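Local coordinates for ABC transporter substrate binding protein (Ribose) (Agrobacterium vitis, PDB 5DKV) that binds a sugar, here alpha-D-tagatopyranose, and probably serves as the solute-binding component of an ABC transporter for carbohydrate uptake, at residues 157-168 / 220-231; 142-153 / 177-186. All blocks are in the same frame, centred on the assembly; numbering follows the deposited sequence.

How the contacts relate
Contacts 1 and 2 lie about 11 Å apart, centre to centre, in the same lobe of this two-lobed sugar-binding protein. Along the chain their segments alternate: helix 142-156, strand 161-167, helix 173-186, then strand 223-226. Contact 1 pairs the two strands within the sheet. Contact 2 packs the two helices that cover one face of it. The layers meet where the Phe225 ring touches Phe182 and Ala149. Polar ties run from Asn167 ND2 to Glu179 OE1 and from Arg178 NH1 to Ala227 O. Strand layer and helix layer together bring Asn228 and Leu229 of contact 1 and Arg178 of contact 2 to the bound tagatose.

Contact 1 of 2, residues 157-168 / 220-231; sequences IGDKGKVYVSNV and DLAGVFGANLFS. With T6T (alpha-D-tagatopyranose), chain E.
Tyr164 and Val224 meet on neighbouring parallel strands, 161-167 and 223-226, in the sheet of an alpha/beta lobe of the periplasmic binding protein fold. Val224 CG2 lies over one face of the Tyr164 ring, 3.8 Å from its centroid, a CH-pi contact. Leu221 CD1 comes to the ring edge. The buried pairing is firm from Tyr164 O onward: Phe225 N donates to Tyr164 O, Ser166 N to Phe225 O and Ala227 N to Ser166 O. Beside them, Val165 CG1 packs on Phe225 CD2.

The other end is looser and nearer solvent. Lys162 O takes two donors, Ala222 N at 2.9 Å and Gly223 N at 3.3 Å, and the next bond, Tyr164 N to Gly223 O, is weak. The extended Lys162 chain carries NZ into a salt bridge with the exposed Asp220, whose OD1 accepts on its syn lone pair at 2.7 Å; Asn218 also binds NZ. A water joins Lys162 N to Asp220 O.

At the sugar end, Asn228 caps helix 229-241. Its OD1 accepts from Ser231 N and OG on opposite faces of the amide. Its ND2 donates to Asn202 OD1 and to tagatose O6, the latter at 3.1 Å and nearly straight at 171°.

Contact 2 of 2, residues 142-153 / 177-186; sequences NVLGGEIAARSL and QREQGFKSEM. With T6T (alpha-D-tagatopyranose), chain E.
Helices 142-153 and 177-186 cross at -44° with their axes only 6.3 Å apart, and Gly146 and Arg178 bring their CA atoms to 4.0 Å. Gly146 and Gly181, with no side chains, let the two backbones come this close. CA-H...O contacts line the crossing, such as Gly181 CA to Val143 O at 3.5 Å.

Phe182 is a knob set among Gly146, Ala149, Ala150 and Leu153. Its CG stands anti to the backbone N (chi1 177°), which brings CD2 to 3.6 Å from Ala150 CB. Leu153 CD2 touches the ring edge in plane. Met186 CG lies over one face, near the rim, and Met186 CE reaches Ala150 O.

Toward the tagatose, Arg178 runs extended to NE and grips Asn142 side-on. NE (2.8 Å) and NH2 (2.9 Å) both donate to Asn142 OD1. They reach it from the same face of the amide plane, while OD1 lies in the plane of the guanidinium. This should fix the rotation of the guanidinium for the sugar, to which NH1 donates at O3 and NH2 at O4 (2.8 Å). A water links Asn142 to Gln177 OE1.

At the far end Arg151 NH1 forms a salt bridge with Glu185 OE2, met from above the carboxylate plane, the two flat groups turned 87° apart. Glu185 OE1 bonds to His189. Another water bridges Glu147 OE2 and Ser184 OG.

The helix pair lies against the sheet. Phe182 rests on Val163 and Val165 of strand 161-167, Leu153 and Ala149 on Val251 of strand 249-253, and Met186 on Ile192 and Val194 of strand 192-199.

Contact 1 of 2, residues 157-168 / 220-231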
loop_
_atom_site.group_PDB
_atom_site.type_symbol
_atom_site.label_atom_id
_atom_site.label_comp_id
_atom_site.label_asym_id
_atom_site.label_seq_id
_atom_site.Cartn_x
_atom_site.Cartn_y
_atom_site.Cartn_z
ATOM N N ILE A 157 17.154 3.026 -16.555
ATOM C CA ILE A 157 18.344 2.221 -16.863
ATOM C C ILE A 157 18.610 2.131 -18.371
ATOM O O ILE A 157 19.493 1.397 -18.809
ATOM C CB ILE A 157 18.244 0.791 -16.264
ATOM C CG1 ILE A 157 17.153 -0.047 -16.950
ATOM C CG2 ILE A 157 18.053 0.883 -14.745
ATOM C CD1 ILE A 157 17.038 -1.478 -16.400
ATOM N N GLY A 158 17.870 2.898 -19.166
ATOM C CA GLY A 158 18.115 2.930 -20.604
ATOM C C GLY A 158 17.713 1.636 -21.280
ATOM O O GLY A 158 18.283 1.235 -22.293
ATOM N N ASP A 159 16.735 0.967 -20.683
ATOM C CA ASP A 159 16.077 -0.183 -21.277
ATOM C C ASP A 159 16.981 -1.403 -21.443
ATOM O O ASP A 159 16.715 -2.273 -22.256
ATOM C CB ASP A 159 15.453 0.209 -22.627
ATOM C CG ASP A 159 14.198 -0.599 -22.942
ATOM O OD1 ASP A 159 13.686 -1.252 -22.016
ATOM O OD2 ASP A 159 13.721 -0.586 -24.097
ATOM N N LYS A 160 18.006 -1.500 -20.606
ATOM C CA LYS A 160 18.824 -2.716 -20.547
ATOM C C LYS A 160 19.484 -2.853 -19.186
ATOM O O LYS A 160 19.715 -1.858 -18.485
ATOM C CB LYS A 160 19.894 -2.719 -21.638
ATOM C CG LYS A 160 20.821 -1.530 -21.569
ATOM C CD LYS A 160 21.828 -1.531 -22.717
ATOM C CE LYS A 160 22.822 -0.386 -22.572
ATOM N NZ LYS A 160 23.979 -0.505 -23.511
ATOM N N GLY A 161 19.791 -4.094 -18.824
ATOM C CA GLY A 161 20.600 -4.364 -17.654
ATOM C C GLY A 161 19.869 -5.159 -16.594
ATOM O O GLY A 161 18.672 -5.463 -16.743
ATOM N N LYS A 162 20.587 -5.473 -15.517
ATOM C CA LYS A 162 20.071 -6.314 -14.445
ATOM C C LYS A 162 19.303 -5.507 -13.400
ATOM O O LYS A 162 19.793 -4.499 -12.903
ATOM C CB LYS A 162 21.199 -7.056 -13.719
ATOM C CG LYS A 162 22.005 -8.114 -14.524
ATOM C CD LYS A 162 23.344 -8.373 -13.750
ATOM C CE LYS A 162 24.218 -9.567 -14.188
ATOM N NZ LYS A 162 25.404 -9.785 -13.211
ATOM N N VAL A 163 18.133 -5.999 -13.028
ATOM C CA VAL A 163 17.317 -5.371 -11.973
ATOM C C VAL A 163 16.747 -6.457 -11.072
ATOM O O VAL A 163 16.817 -7.632 -11.395
ATOM C CB VAL A 163 16.124 -4.532 -12.546
ATOM C CG1 VAL A 163 16.617 -3.466 -13.491
ATOM C CG2 VAL A 163 15.121 -5.430 -13.261
ATOM N N TYR A 164 16.166 -6.057 -9.945
ATOM C CA TYR A 164 15.397 -6.982 -9.134
ATOM C C TYR A 164 14.355 -6.212 -8.346
ATOM O O TYR A 164 14.448 -4.995 -8.197
ATOM C CB TYR A 164 16.297 -7.789 -8.188
ATOM C CG TYR A 164 16.826 -7.014 -7.001
ATOM C CD1 TYR A 164 17.935 -6.217 -7.115
ATOM C CD2 TYR A 164 16.197 -7.088 -5.765
ATOM C CE1 TYR A 164 18.423 -5.511 -6.040
ATOM C CE2 TYR A 164 16.685 -6.386 -4.671
ATOM C CZ TYR A 164 17.797 -5.592 -4.821
ATOM O OH TYR A 164 18.311 -4.858 -3.764
ATOM N N VAL A 165 13.363 -6.950 -7.858
ATOM C CA VAL A 165 12.330 -6.421 -6.996
ATOM C C VAL A 165 12.693 -6.682 -5.524
ATOM O O VAL A 165 12.979 -7.824 -5.121
ATOM C CB VAL A 165 10.965 -7.063 -7.288
ATOM C CG1 VAL A 165 9.868 -6.470 -6.361
ATOM C CG2 VAL A 165 10.570 -6.908 -8.777
ATOM N N SER A 166 12.685 -5.614 -4.743
ATOM C CA SER A 166 12.800 -5.691 -3.312
ATOM C C SER A 166 11.369 -5.684 -2.799
ATOM O O SER A 166 10.630 -4.741 -3.053
ATOM C CB SER A 166 13.626 -4.510 -2.775
ATOM O OG SER A 166 13.595 -4.409 -1.372
ATOM N N ASN A 167 10.963 -6.761 -2.140
ATOM C CA ASN A 167 9.578 -6.929 -1.726
ATOM C C ASN A 167 9.450 -7.394 -0.290
ATOM O O ASN A 167 10.452 -7.660 0.392
ATOM C CB ASN A 167 8.885 -7.918 -2.661
ATOM C CG ASN A 167 7.424 -7.629 -2.843
ATOM O OD1 ASN A 167 6.833 -6.840 -2.108
ATOM N ND2 ASN A 167 6.833 -8.254 -3.843
ATOM N N VAL A 168 8.212 -7.471 0.182
ATOM C CA VAL A 168 7.953 -7.718 1.593
ATOM C C VAL A 168 8.005 -9.206 1.929
ATOM O O VAL A 168 8.953 -9.682 2.567
ATOM C CB VAL A 168 6.572 -7.122 1.986
ATOM C CG1 VAL A 168 6.276 -7.366 3.451
ATOM C CG2 VAL A 168 6.559 -5.638 1.719
ATOM N N ASP A 220 27.561 -5.146 -11.869
ATOM C CA ASP A 220 26.930 -4.483 -13.003
ATOM C C ASP A 220 25.422 -4.220 -12.785
ATOM O O ASP A 220 24.729 -3.845 -13.732
ATOM C CB ASP A 220 27.145 -5.314 -14.282
ATOM C CG ASP A 220 26.644 -6.766 -14.158
ATOM O OD1 ASP A 220 26.398 -7.249 -13.033
ATOM O OD2 ASP A 220 26.512 -7.442 -15.201
ATOM N N LEU A 221 24.935 -4.436 -11.560
ATOM C CA LEU A 221 23.521 -4.206 -11.223
ATOM C C LEU A 221 23.100 -2.819 -11.686
ATOM O O LEU A 221 23.755 -1.829 -11.378
ATOM C CB LEU A 221 23.285 -4.357 -9.722
ATOM C CG LEU A 221 21.845 -4.108 -9.240
ATOM C CD1 LEU A 221 20.905 -5.227 -9.704
ATOM C CD2 LEU A 221 21.764 -3.938 -7.735
ATOM N N ALA A 222 22.005 -2.755 -12.444
ATOM C CA ALA A 222 21.530 -1.505 -13.009
ATOM C C ALA A 222 20.444 -0.807 -12.187
ATOM O O ALA A 222 20.412 0.417 -12.151
ATOM C CB ALA A 222 21.019 -1.761 -14.439
ATOM N N GLY A 223 19.556 -1.555 -11.543
ATOM C CA GLY A 223 18.492 -0.918 -10.779
ATOM C C GLY A 223 17.704 -1.855 -9.892
ATOM O O GLY A 223 17.888 -3.074 -9.909
ATOM N N VAL A 224 16.823 -1.258 -9.091
ATOM C CA VAL A 224 16.009 -1.989 -8.133
ATOM C C VAL A 224 14.678 -1.292 -7.992
ATOM O O VAL A 224 14.604 -0.065 -8.024
ATOM C CB VAL A 224 16.719 -2.089 -6.772
ATOM C CG1 VAL A 224 17.078 -0.732 -6.255
ATOM C CG2 VAL A 224 15.882 -2.827 -5.750
ATOM N N PHE A 225 13.631 -2.093 -7.827
ATOM C CA PHE A 225 12.280 -1.600 -7.576
ATOM C C PHE A 225 11.880 -2.052 -6.195
ATOM O O PHE A 225 11.788 -3.246 -5.947
ATOM C CB PHE A 225 11.302 -2.126 -8.634
ATOM C CG PHE A 225 9.823 -1.994 -8.242
ATOM C CD1 PHE A 225 9.324 -0.807 -7.739
ATOM C CD2 PHE A 225 8.949 -3.067 -8.406
ATOM C CE1 PHE A 225 7.967 -0.691 -7.409
ATOM C CE2 PHE A 225 7.616 -2.966 -8.070
ATOM C CZ PHE A 225 7.122 -1.784 -7.576
ATOM N N GLY A 226 11.660 -1.098 -5.288
ATOM C CA GLY A 226 11.154 -1.415 -3.961
ATOM C C GLY A 226 9.641 -1.350 -3.971
ATOM O O GLY A 226 9.051 -0.281 -4.212
ATOM N N ALA A 227 9.002 -2.476 -3.687
ATOM C CA ALA A 227 7.603 -2.614 -4.006
ATOM C C ALA A 227 6.676 -2.056 -2.922
ATOM O O ALA A 227 5.475 -2.068 -3.120
ATOM C CB ALA A 227 7.273 -4.065 -4.279
ATOM N N ASN A 228 7.224 -1.538 -1.822
ATOM C CA ASN A 228 6.440 -0.760 -0.862
ATOM C C ASN A 228 7.382 0.196 -0.145
ATOM O O ASN A 228 8.591 0.213 -0.399
ATOM C CB ASN A 228 5.665 -1.647 0.142
ATOM C CG ASN A 228 6.504 -2.098 1.340
ATOM O OD1 ASN A 228 7.709 -2.291 1.222
ATOM N ND2 ASN A 228 5.842 -2.335 2.478
ATOM N N LEU A 229 6.799 1.024 0.711
ATOM C CA LEU A 229 7.551 2.067 1.403
ATOM C C LEU A 229 8.882 1.578 1.960
ATOM O O LEU A 229 9.961 2.117 1.624
ATOM C CB LEU A 229 6.704 2.628 2.535
ATOM C CG LEU A 229 7.148 3.948 3.147
ATOM C CD1 LEU A 229 5.957 4.670 3.784
ATOM C CD2 LEU A 229 8.242 3.768 4.178
ATOM N N PHE A 230 8.808 0.532 2.774
ATOM C CA PHE A 230 9.982 0.057 3.513
ATOM C C PHE A 230 11.000 -0.576 2.564
ATOM O O PHE A 230 12.199 -0.395 2.727
ATOM C CB PHE A 230 9.531 -0.896 4.624
ATOM C CG PHE A 230 8.646 -0.218 5.614
ATOM C CD1 PHE A 230 9.189 0.672 6.518
ATOM C CD2 PHE A 230 7.281 -0.409 5.614
ATOM C CE1 PHE A 230 8.380 1.344 7.417
ATOM C CE2 PHE A 230 6.476 0.282 6.511
ATOM C CZ PHE A 230 7.028 1.142 7.402
ATOM N N SER A 231 10.521 -1.262 1.534
ATOM C CA SER A 231 11.396 -1.917 0.572
ATOM C C SER A 231 12.175 -0.865 -0.209
ATOM O O SER A 231 13.372 -0.978 -0.420
ATOM C CB SER A 231 10.584 -2.760 -0.397
ATOM O OG SER A 231 9.924 -3.831 0.278
HETATM O O3 T6T E . 2.594 0.012 0.360
HETATM C C3 T6T E . 1.725 0.249 1.459
HETATM C C4 T6T E . 0.555 -0.630 1.340
HETATM O O4 T6T E . -0.171 -0.303 0.098
HETATM C C5 T6T E . 0.963 -2.037 1.355
HETATM O O5 T6T E . -0.174 -2.918 1.361
HETATM C C6 T6T E . 1.727 -2.393 2.619
HETATM O O6 T6T E . 2.864 -1.491 2.762
HETATM C C2 T6T E . 2.454 -0.098 2.771
HETATM O O2 T6T E . 1.567 0.171 3.830
HETATM C C1 T6T E . 3.738 0.603 2.971
HETATM O O1 T6T E . 3.583 1.986 3.007
HETATM O O HOH W 1 23.326 -4.629 -15.831
#

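Contact 2 of 2, residues 142-153 / 177-186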
loop_
_atom_site.group_PDB
_atom_site.type_symbol
_atom_site.label_atom_id
_atom_site.label_comp_id
_atom_site.label_asym_id
_atom_site.label_seq_id
_atom_site.Cartn_x
_atom_site.Cartn_y
_atom_site.Cartn_z
ATOM N N ASN A 142 -3.081 -2.230 -7.980
ATOM C CA ASN A 142 -1.703 -2.560 -7.649
ATOM C C ASN A 142 -0.926 -3.295 -8.730
ATOM O O ASN A 142 0.303 -3.166 -8.818
ATOM C CB ASN A 142 -1.695 -3.334 -6.345
ATOM C CG ASN A 142 -1.930 -2.424 -5.183
ATOM O OD1 ASN A 142 -1.055 -1.661 -4.825
ATOM N ND2 ASN A 142 -3.124 -2.475 -4.608
ATOM N N VAL A 143 -1.629 -4.019 -9.600
ATOM C CA VAL A 143 -0.938 -4.585 -10.752
ATOM C C VAL A 143 -0.426 -3.465 -11.660
ATOM O O VAL A 143 0.738 -3.503 -12.092
ATOM C CB VAL A 143 -1.841 -5.533 -11.569
ATOM C CG1 VAL A 143 -1.130 -5.978 -12.842
ATOM C CG2 VAL A 143 -2.218 -6.745 -10.724
ATOM N N LEU A 144 -1.285 -2.480 -11.944
ATOM C CA LEU A 144 -0.883 -1.307 -12.710
ATOM C C LEU A 144 0.289 -0.614 -12.058
ATOM O O LEU A 144 1.196 -0.171 -12.749
ATOM C CB LEU A 144 -2.056 -0.311 -12.875
ATOM C CG LEU A 144 -1.731 0.996 -13.618
ATOM C CD1 LEU A 144 -1.310 0.751 -15.068
ATOM C CD2 LEU A 144 -2.928 1.950 -13.569
ATOM N N GLY A 145 0.255 -0.491 -10.734
ATOM C CA GLY A 145 1.347 0.126 -9.996
ATOM C C GLY A 145 2.690 -0.513 -10.327
ATOM O O GLY A 145 3.709 0.164 -10.536
ATOM N N GLY A 146 2.675 -1.836 -10.381
ATOM C CA GLY A 146 3.860 -2.594 -10.752
ATOM C C GLY A 146 4.313 -2.355 -12.183
ATOM O O GLY A 146 5.516 -2.277 -12.476
ATOM N N GLU A 147 3.347 -2.283 -13.096
ATOM C CA GLU A 147 3.658 -2.075 -14.501
ATOM C C GLU A 147 4.272 -0.695 -14.691
ATOM O O GLU A 147 5.251 -0.529 -15.435
ATOM C CB GLU A 147 2.395 -2.237 -15.357
ATOM C CG GLU A 147 1.798 -3.649 -15.301
ATOM C CD GLU A 147 0.412 -3.735 -15.966
ATOM O OE1 GLU A 147 -0.400 -2.783 -15.837
ATOM O OE2 GLU A 147 0.128 -4.759 -16.619
ATOM N N ILE A 148 3.712 0.292 -13.997
ATOM C CA ILE A 148 4.260 1.660 -13.998
ATOM C C ILE A 148 5.677 1.718 -13.434
ATOM O O ILE A 148 6.572 2.346 -14.020
ATOM C CB ILE A 148 3.340 2.630 -13.201
ATOM C CG1 ILE A 148 2.041 2.834 -13.978
ATOM C CG2 ILE A 148 4.041 3.975 -12.934
ATOM C CD1 ILE A 148 0.957 3.657 -13.232
ATOM N N ALA A 149 5.896 1.058 -12.305
ATOM C CA ALA A 149 7.234 0.961 -11.747
ATOM C C ALA A 149 8.221 0.362 -12.742
ATOM O O ALA A 149 9.345 0.824 -12.853
ATOM C CB ALA A 149 7.219 0.160 -10.487
ATOM N N ALA A 150 7.802 -0.667 -13.474
ATOM C CA ALA A 150 8.699 -1.308 -14.436
ATOM C C ALA A 150 9.058 -0.373 -15.586
ATOM O O ALA A 150 10.233 -0.291 -16.000
ATOM C CB ALA A 150 8.078 -2.568 -14.969
ATOM N N ARG A 151 8.049 0.311 -16.126
ATOM C CA ARG A 151 8.287 1.240 -17.220
ATOM C C ARG A 151 9.191 2.383 -16.776
ATOM O O ARG A 151 10.072 2.813 -17.538
ATOM C CB ARG A 151 6.954 1.771 -17.783
ATOM C CG ARG A 151 6.171 0.716 -18.568
ATOM C CD ARG A 151 5.010 1.312 -19.355
ATOM N NE ARG A 151 3.909 1.786 -18.517
ATOM C CZ ARG A 151 2.849 1.051 -18.157
ATOM N NH1 ARG A 151 2.732 -0.210 -18.551
ATOM N NH2 ARG A 151 1.891 1.582 -17.404
ATOM N N SER A 152 8.994 2.855 -15.545
ATOM C CA SER A 152 9.826 3.918 -14.977
ATOM C C SER A 152 11.276 3.456 -14.808
ATOM O O SER A 152 12.208 4.168 -15.173
ATOM C CB SER A 152 9.268 4.389 -13.633
ATOM O OG SER A 152 7.948 4.904 -13.777
ATOM N N LEU A 153 11.458 2.265 -14.247
ATOM C CA LEU A 153 12.799 1.725 -14.050
ATOM C C LEU A 153 13.450 1.422 -15.378
ATOM O O LEU A 153 14.646 1.653 -15.542
ATOM C CB LEU A 153 12.770 0.471 -13.164
ATOM C CG LEU A 153 14.128 -0.077 -12.718
ATOM C CD1 LEU A 153 14.886 0.955 -11.906
ATOM C CD2 LEU A 153 13.956 -1.364 -11.920
ATOM N N GLN A 177 0.713 -8.258 -6.151
ATOM C CA GLN A 177 0.185 -7.726 -7.398
ATOM C C GLN A 177 1.215 -6.791 -8.044
ATOM O O GLN A 177 1.375 -6.795 -9.262
ATOM C CB GLN A 177 -1.139 -6.999 -7.167
ATOM C CG GLN A 177 -2.306 -7.955 -7.030
ATOM C CD GLN A 177 -3.606 -7.235 -6.759
ATOM O OE1 GLN A 177 -3.635 -6.299 -5.974
ATOM N NE2 GLN A 177 -4.672 -7.629 -7.461
ATOM N N ARG A 178 1.915 -5.991 -7.231
ATOM C CA ARG A 178 2.915 -5.087 -7.775
ATOM C C ARG A 178 4.055 -5.869 -8.401
ATOM O O ARG A 178 4.542 -5.510 -9.461
ATOM C CB ARG A 178 3.455 -4.151 -6.696
ATOM C CG ARG A 178 2.418 -3.241 -6.125
ATOM C CD ARG A 178 2.863 -2.488 -4.878
ATOM N NE ARG A 178 1.672 -1.965 -4.201
ATOM C CZ ARG A 178 1.618 -1.532 -2.951
ATOM N NH1 ARG A 178 2.704 -1.505 -2.189
ATOM N NH2 ARG A 178 0.462 -1.088 -2.472
ATOM N N GLU A 179 4.486 -6.933 -7.743
ATOM C CA GLU A 179 5.551 -7.750 -8.310
ATOM C C GLU A 179 5.096 -8.420 -9.620
ATOM O O GLU A 179 5.855 -8.484 -10.588
ATOM C CB GLU A 179 6.013 -8.803 -7.306
ATOM C CG GLU A 179 7.064 -9.728 -7.898
ATOM C CD GLU A 179 7.721 -10.637 -6.862
ATOM O OE1 GLU A 179 7.487 -10.451 -5.654
ATOM O OE2 GLU A 179 8.474 -11.552 -7.267
ATOM N N GLN A 180 3.871 -8.930 -9.658
ATOM C CA GLN A 180 3.357 -9.547 -10.887
ATOM C C GLN A 180 3.303 -8.540 -12.035
ATOM O O GLN A 180 3.656 -8.867 -13.170
ATOM C CB GLN A 180 1.978 -10.163 -10.659
ATOM C CG GLN A 180 1.999 -11.450 -9.824
ATOM C CD GLN A 180 2.822 -12.587 -10.450
ATOM O OE1 GLN A 180 2.585 -12.999 -11.592
ATOM N NE2 GLN A 180 3.787 -13.101 -9.690
ATOM N N GLY A 181 2.866 -7.318 -11.748
ATOM C CA GLY A 181 2.734 -6.315 -12.795
ATOM C C GLY A 181 4.105 -5.903 -13.279
ATOM O O GLY A 181 4.345 -5.716 -14.473
ATOM N N PHE A 182 5.034 -5.773 -12.340
ATOM C CA PHE A 182 6.395 -5.417 -12.690
ATOM C C PHE A 182 6.997 -6.478 -13.608
ATOM O O PHE A 182 7.593 -6.156 -14.631
ATOM C CB PHE A 182 7.247 -5.274 -11.429
ATOM C CG PHE A 182 8.699 -4.968 -11.699
ATOM C CD1 PHE A 182 9.620 -5.988 -11.888
ATOM C CD2 PHE A 182 9.140 -3.651 -11.710
ATOM C CE1 PHE A 182 10.965 -5.693 -12.127
ATOM C CE2 PHE A 182 10.458 -3.339 -11.924
ATOM C CZ PHE A 182 11.394 -4.372 -12.136
ATOM N N LYS A 183 6.859 -7.746 -13.230
ATOM C CA LYS A 183 7.488 -8.821 -13.996
ATOM C C LYS A 183 6.829 -9.034 -15.358
ATOM O O LYS A 183 7.520 -9.327 -16.350
ATOM C CB LYS A 183 7.481 -10.133 -13.207
ATOM C CG LYS A 183 8.510 -10.128 -12.068
ATOM C CD LYS A 183 8.530 -11.443 -11.300
ATOM C CE LYS A 183 9.732 -11.518 -10.356
ATOM N NZ LYS A 183 9.673 -12.729 -9.477
ATOM N N SER A 184 5.512 -8.887 -15.418
ATOM C CA SER A 184 4.833 -9.031 -16.701
ATOM C C SER A 184 5.233 -7.901 -17.664
ATOM O O SER A 184 5.426 -8.124 -18.872
ATOM C CB SER A 184 3.310 -9.104 -16.512
ATOM O OG SER A 184 2.775 -7.940 -15.925
ATOM N N GLU A 185 5.369 -6.686 -17.150
ATOM C CA GLU A 185 5.834 -5.576 -17.983
ATOM C C GLU A 185 7.287 -5.803 -18.407
ATOM O O GLU A 185 7.616 -5.668 -19.580
ATOM C CB GLU A 185 5.667 -4.237 -17.235
ATOM C CG GLU A 185 6.303 -2.997 -17.914
ATOM C CD GLU A 185 5.700 -2.610 -19.270
ATOM O OE1 GLU A 185 6.491 -2.292 -20.208
ATOM O OE2 GLU A 185 4.450 -2.579 -19.393
ATOM N N MET A 186 8.156 -6.181 -17.467
ATOM C CA MET A 186 9.568 -6.350 -17.816
ATOM C C MET A 186 9.745 -7.472 -18.839
ATOM O O MET A 186 10.699 -7.456 -19.622
ATOM C CB MET A 186 10.430 -6.635 -16.572
ATOM C CG MET A 186 10.740 -5.424 -15.681
ATOM S SD MET A 186 11.316 -4.043 -16.701
ATOM C CE MET A 186 12.125 -3.002 -15.500
HETATM O O3 T6T E . 2.594 0.012 0.360
HETATM C C3 T6T E . 1.725 0.249 1.459
HETATM C C4 T6T E . 0.555 -0.630 1.340
HETATM O O4 T6T E . -0.171 -0.303 0.098
HETATM C C5 T6T E . 0.963 -2.037 1.355
HETATM O O5 T6T E . -0.174 -2.918 1.361
HETATM C C6 T6T E . 1.727 -2.393 2.619
HETATM O O6 T6T E . 2.864 -1.491 2.762
HETATM C C2 T6T E . 2.454 -0.098 2.771
HETATM O O2 T6T E . 1.567 0.171 3.830
HETATM C C1 T6T E . 3.738 0.603 2.971
HETATM O O1 T6T E . 3.583 1.986 3.007
HETATM O O HOH W 2 -5.073 -3.969 -6.661
HETATM O O HOH W 3 2.022 -6.118 -18.017
#